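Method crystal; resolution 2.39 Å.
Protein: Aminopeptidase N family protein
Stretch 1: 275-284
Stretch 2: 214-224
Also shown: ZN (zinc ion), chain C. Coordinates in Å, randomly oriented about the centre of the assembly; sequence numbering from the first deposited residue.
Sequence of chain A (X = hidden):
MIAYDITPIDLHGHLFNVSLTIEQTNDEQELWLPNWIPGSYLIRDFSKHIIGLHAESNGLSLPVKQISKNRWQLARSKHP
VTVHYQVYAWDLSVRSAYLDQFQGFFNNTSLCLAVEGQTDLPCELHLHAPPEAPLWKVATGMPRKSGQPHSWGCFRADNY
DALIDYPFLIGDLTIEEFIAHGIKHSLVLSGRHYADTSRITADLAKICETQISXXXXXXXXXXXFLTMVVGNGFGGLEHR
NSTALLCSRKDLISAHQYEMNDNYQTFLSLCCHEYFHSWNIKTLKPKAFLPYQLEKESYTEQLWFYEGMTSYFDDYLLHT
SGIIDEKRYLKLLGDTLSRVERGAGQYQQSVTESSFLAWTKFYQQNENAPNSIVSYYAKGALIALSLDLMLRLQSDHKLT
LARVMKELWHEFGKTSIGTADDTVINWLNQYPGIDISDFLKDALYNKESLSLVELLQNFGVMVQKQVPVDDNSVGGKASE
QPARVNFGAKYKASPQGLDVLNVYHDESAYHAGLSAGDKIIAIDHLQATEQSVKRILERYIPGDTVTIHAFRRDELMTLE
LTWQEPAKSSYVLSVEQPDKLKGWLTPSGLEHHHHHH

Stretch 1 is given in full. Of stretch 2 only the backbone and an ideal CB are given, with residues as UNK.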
# COMPACT_ATOMS: atom_id res chain seq x y z
N TYR A 275 2.27 9.96 -1.66
CA TYR A 275 2.64 11.36 -1.43
C TYR A 275 2.05 11.84 -0.11
O TYR A 275 2.75 12.44 0.72
CB TYR A 275 2.12 12.23 -2.58
CG TYR A 275 2.78 13.59 -2.69
CD1 TYR A 275 4.11 13.71 -3.11
CD2 TYR A 275 2.06 14.77 -2.43
CE1 TYR A 275 4.70 14.96 -3.26
CE2 TYR A 275 2.65 16.02 -2.58
CZ TYR A 275 3.96 16.11 -3.00
OH TYR A 275 4.53 17.34 -3.19
N PHE A 276 0.77 11.57 0.10
CA PHE A 276 0.09 11.97 1.33
C PHE A 276 0.81 11.39 2.54
O PHE A 276 0.92 12.03 3.60
CB PHE A 276 -1.35 11.45 1.32
CG PHE A 276 -2.23 12.07 2.38
CD1 PHE A 276 -2.76 13.34 2.19
CD2 PHE A 276 -2.50 11.40 3.56
CE1 PHE A 276 -3.55 13.94 3.17
CE2 PHE A 276 -3.30 11.99 4.55
CZ PHE A 276 -3.82 13.26 4.36
N HIS A 277 1.30 10.16 2.37
CA HIS A 277 2.02 9.45 3.43
C HIS A 277 3.26 10.26 3.87
O HIS A 277 3.78 10.04 4.98
CB HIS A 277 2.46 8.06 2.97
CG HIS A 277 1.47 6.98 3.29
ND1 HIS A 277 0.84 6.87 4.51
CD2 HIS A 277 1.05 5.91 2.56
CE1 HIS A 277 0.08 5.79 4.53
NE2 HIS A 277 0.19 5.19 3.36
N SER A 278 3.75 11.15 3.00
CA SER A 278 4.92 11.96 3.36
C SER A 278 4.62 12.69 4.66
O SER A 278 5.51 12.90 5.51
CB SER A 278 5.20 13.00 2.27
OG SER A 278 5.82 12.38 1.17
N TRP A 279 3.37 13.13 4.80
CA TRP A 279 2.99 13.84 6.01
C TRP A 279 2.43 12.81 6.98
O TRP A 279 2.82 12.74 8.16
CB TRP A 279 1.90 14.86 5.72
CG TRP A 279 2.37 16.04 4.97
CD1 TRP A 279 2.79 17.24 5.50
CD2 TRP A 279 2.44 16.18 3.55
NE1 TRP A 279 3.11 18.12 4.49
CE2 TRP A 279 2.90 17.50 3.28
CE3 TRP A 279 2.15 15.33 2.48
CZ2 TRP A 279 3.09 17.97 1.99
CZ3 TRP A 279 2.33 15.79 1.19
CH2 TRP A 279 2.79 17.11 0.95
N ASN A 280 1.52 11.99 6.47
CA ASN A 280 0.88 10.99 7.30
C ASN A 280 1.61 9.65 7.30
O ASN A 280 1.55 8.92 6.29
CB ASN A 280 -0.55 10.84 6.79
CG ASN A 280 -1.51 10.28 7.82
OD1 ASN A 280 -1.22 10.24 9.01
ND2 ASN A 280 -2.70 9.86 7.36
N ILE A 281 2.38 9.42 8.37
CA ILE A 281 3.21 8.24 8.60
C ILE A 281 4.70 8.39 8.49
O ILE A 281 5.45 7.61 9.10
CB ILE A 281 2.79 7.01 7.74
CG1 ILE A 281 3.19 5.72 8.48
CG2 ILE A 281 3.59 6.97 6.46
CD1 ILE A 281 2.64 5.64 9.88
N LYS A 282 5.14 9.35 7.69
CA LYS A 282 6.58 9.54 7.55
C LYS A 282 7.03 10.58 8.57
O LYS A 282 8.13 10.44 9.14
CB LYS A 282 6.97 10.00 6.15
CG LYS A 282 7.04 8.86 5.14
CD LYS A 282 7.29 7.52 5.83
CE LYS A 282 8.77 7.27 5.95
NZ LYS A 282 9.00 6.33 7.07
N THR A 283 6.22 11.62 8.80
CA THR A 283 6.59 12.65 9.78
C THR A 283 5.61 12.58 10.95
O THR A 283 6.03 12.51 12.10
CB THR A 283 6.60 14.05 9.15
OG1 THR A 283 5.48 14.20 8.27
CG2 THR A 283 7.89 14.26 8.38
N LEU A 284 4.31 12.62 10.65
CA LEU A 284 3.29 12.48 11.68
C LEU A 284 3.20 10.96 11.78
O LEU A 284 2.94 10.30 10.78
CB LEU A 284 1.95 13.05 11.20
CG LEU A 284 0.84 13.44 12.19
CD1 LEU A 284 -0.47 12.86 11.70
CD2 LEU A 284 1.14 12.94 13.60
N UNK A 214 -2.74 21.99 1.23
CA UNK A 214 -3.51 21.44 2.33
C UNK A 214 -2.78 21.54 3.67
O UNK A 214 -3.34 22.02 4.66
CB UNK A 214 -3.85 19.98 2.04
N UNK A 215 -1.53 21.08 3.70
CA UNK A 215 -0.75 21.14 4.92
C UNK A 215 -0.07 22.50 5.06
O UNK A 215 0.44 22.85 6.12
CB UNK A 215 0.29 20.02 4.94
N UNK A 216 -0.09 23.27 3.97
CA UNK A 216 0.51 24.59 3.95
C UNK A 216 2.02 24.52 4.17
O UNK A 216 2.65 25.54 4.43
CB UNK A 216 -0.14 25.48 5.01
N UNK A 217 2.57 23.32 4.06
CA UNK A 217 4.00 23.11 4.28
C UNK A 217 4.40 21.71 3.81
O UNK A 217 3.62 20.77 3.93
CB UNK A 217 4.35 23.30 5.76
N UNK A 218 5.62 21.58 3.29
CA UNK A 218 6.12 20.29 2.83
C UNK A 218 7.29 19.87 3.71
O UNK A 218 8.18 20.67 4.00
CB UNK A 218 6.54 20.35 1.36
N UNK A 219 7.31 18.60 4.16
CA UNK A 219 8.40 18.12 5.01
C UNK A 219 9.67 17.72 4.27
O UNK A 219 10.65 17.29 4.88
CB UNK A 219 7.91 16.92 5.82
N UNK A 220 9.66 17.86 2.95
CA UNK A 220 10.82 17.51 2.13
C UNK A 220 11.24 18.69 1.25
O UNK A 220 10.49 19.65 1.11
CB UNK A 220 10.51 16.29 1.26
N UNK A 221 12.43 18.62 0.67
CA UNK A 221 12.89 19.71 -0.20
C UNK A 221 12.79 19.35 -1.67
O UNK A 221 12.93 20.21 -2.54
CB UNK A 221 14.34 20.08 0.14
N UNK A 222 12.53 18.08 -1.95
CA UNK A 222 12.37 17.59 -3.31
C UNK A 222 11.70 16.23 -3.17
O UNK A 222 11.75 15.62 -2.10
CB UNK A 222 13.70 17.51 -4.06
N UNK A 223 11.06 15.75 -4.23
CA UNK A 223 10.39 14.46 -4.13
C UNK A 223 10.45 13.67 -5.44
O UNK A 223 10.34 14.24 -6.53
CB UNK A 223 8.93 14.66 -3.71
N UNK A 224 10.64 12.36 -5.31
CA UNK A 224 10.76 11.50 -6.49
C UNK A 224 9.82 10.30 -6.47
O UNK A 224 9.76 9.55 -5.48
CB UNK A 224 12.20 11.00 -6.62
ZN ZN C . -0.65 3.46 2.83

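Position 214 lies in the last turn of a helix, and its CA-to-CB bond points toward stretch 1, yet nothing there comes within 5.5 Å of the ideal CB. Any helix-tolerant side chain would fit; a long apolar one could approach the phenyl ring of F276. It is L214, just short of contact.

At position 215 the bond again points toward stretch 1, and the ideal CB is 3.4 Å from W279 NE1. The indole offers a broad face, and the F276 ring lies off to one side, so an aromatic suits best. It is F215. Its ring stacks face-to-face on the five-membered ring of W279, centroids 3.6 Å apart and planes at 4°, while F215 CZ reaches F276 CE1 at 3.7 Å.

Position 216 leaves the helix with positive phi (63°), which favours glycine, asparagine or aspartate, and its CB points away. E216 touches nothing in stretch 1.

At 217 the backbone matters most: its carbonyl O accepts a hydrogen bond from W279 NE1 (2.8 Å, 148°), fixing the edge of the indole. CB points sideways, so many side chains would do; that of E217 leads away.

Position 218 is extended, its ideal CB 4.2 Å from W279 CZ2. A small or apolar residue would suit, and A218 adds a light contact.

Position 219 faces stretch 1, its ideal CB 3.7 Å from T283 CG2. Phi of -81° permits proline, though small aliphatic residues would also suit. P219 lays CD over the face of W279 opposite F215, 3.6 Å from the five-membered ring centroid, so the indole is sandwiched; P219 CB meets T283 CG2 at 3.8 Å.

From 220 the CB points sideways with no neighbour within 5.5 Å, so only a long side chain could return to W279, Y275 and S278. F220, with chi1 p, does so: its edge approaches the face of W279 in an offset edge-to-face pair, and F220 CZ lies 3.4 Å from Y275 OH.

Positions 221 and 222 are out of reach and leave the choice open; they are Q221 and S222.

At 223 CB points toward stretch 1, 4.3 Å from Y275 CE1. A large aromatic suits, and a polar tip would be tolerated near the S278 hydroxyl. Y223 presents its face to the edge of Y275 (centroids 4.9 Å, planes at 78°), and Y223 OH lies 2.6 Å from the O atom of water 1, which also bonds weakly to S278 OG (3.5 Å).

Position 224 is out of reach; its extended backbone suits beta-branched residues such as T224.

Stretch 2, residues 214-224: LFEEAPFQSYT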
# COMPACT_ATOMS: atom_id res chain seq x y z
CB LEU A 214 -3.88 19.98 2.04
CG LEU A 214 -4.81 19.26 3.02
CD1 LEU A 214 -5.50 18.11 2.30
CD2 LEU A 214 -4.03 18.76 4.22
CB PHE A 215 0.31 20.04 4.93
CG PHE A 215 -0.26 18.65 5.02
CD1 PHE A 215 -0.57 17.94 3.87
CD2 PHE A 215 -0.50 18.07 6.26
CE1 PHE A 215 -1.13 16.66 3.96
CE2 PHE A 215 -1.06 16.80 6.36
CZ PHE A 215 -1.37 16.09 5.21
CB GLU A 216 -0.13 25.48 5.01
CG GLU A 216 -1.58 25.82 4.73
CD GLU A 216 -2.23 26.62 5.84
OE1 GLU A 216 -1.50 27.22 6.65
OE2 GLU A 216 -3.48 26.66 5.89
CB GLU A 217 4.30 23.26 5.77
CG GLU A 217 5.77 23.21 6.12
CD GLU A 217 6.03 23.65 7.55
OE1 GLU A 217 5.31 24.56 8.02
OE2 GLU A 217 6.95 23.11 8.20
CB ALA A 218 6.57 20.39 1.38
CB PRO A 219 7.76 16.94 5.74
CG PRO A 219 6.87 16.36 4.68
CD PRO A 219 6.23 17.61 4.07
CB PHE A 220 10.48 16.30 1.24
CG PHE A 220 9.12 16.40 0.58
CD1 PHE A 220 8.03 15.69 1.09
CD2 PHE A 220 8.92 17.23 -0.52
CE1 PHE A 220 6.76 15.80 0.51
CE2 PHE A 220 7.65 17.35 -1.11
CZ PHE A 220 6.58 16.63 -0.59
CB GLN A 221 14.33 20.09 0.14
CG GLN A 221 14.47 20.76 1.49
CD GLN A 221 15.90 21.09 1.82
OE1 GLN A 221 16.37 22.20 1.55
NE2 GLN A 221 16.62 20.12 2.39
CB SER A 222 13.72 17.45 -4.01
OG SER A 222 14.45 16.38 -3.45
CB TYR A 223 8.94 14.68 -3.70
CG TYR A 223 8.20 13.41 -3.33
CD1 TYR A 223 7.62 12.61 -4.32
CD2 TYR A 223 8.08 13.03 -2.00
CE1 TYR A 223 6.94 11.45 -3.98
CE2 TYR A 223 7.39 11.87 -1.66
CZ TYR A 223 6.82 11.09 -2.65
OH TYR A 223 6.10 9.97 -2.31
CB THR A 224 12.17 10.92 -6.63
OG1 THR A 224 13.14 11.91 -6.24
CG2 THR A 224 12.42 10.51 -8.08
O HOH W 1 6.16 9.07 0.16
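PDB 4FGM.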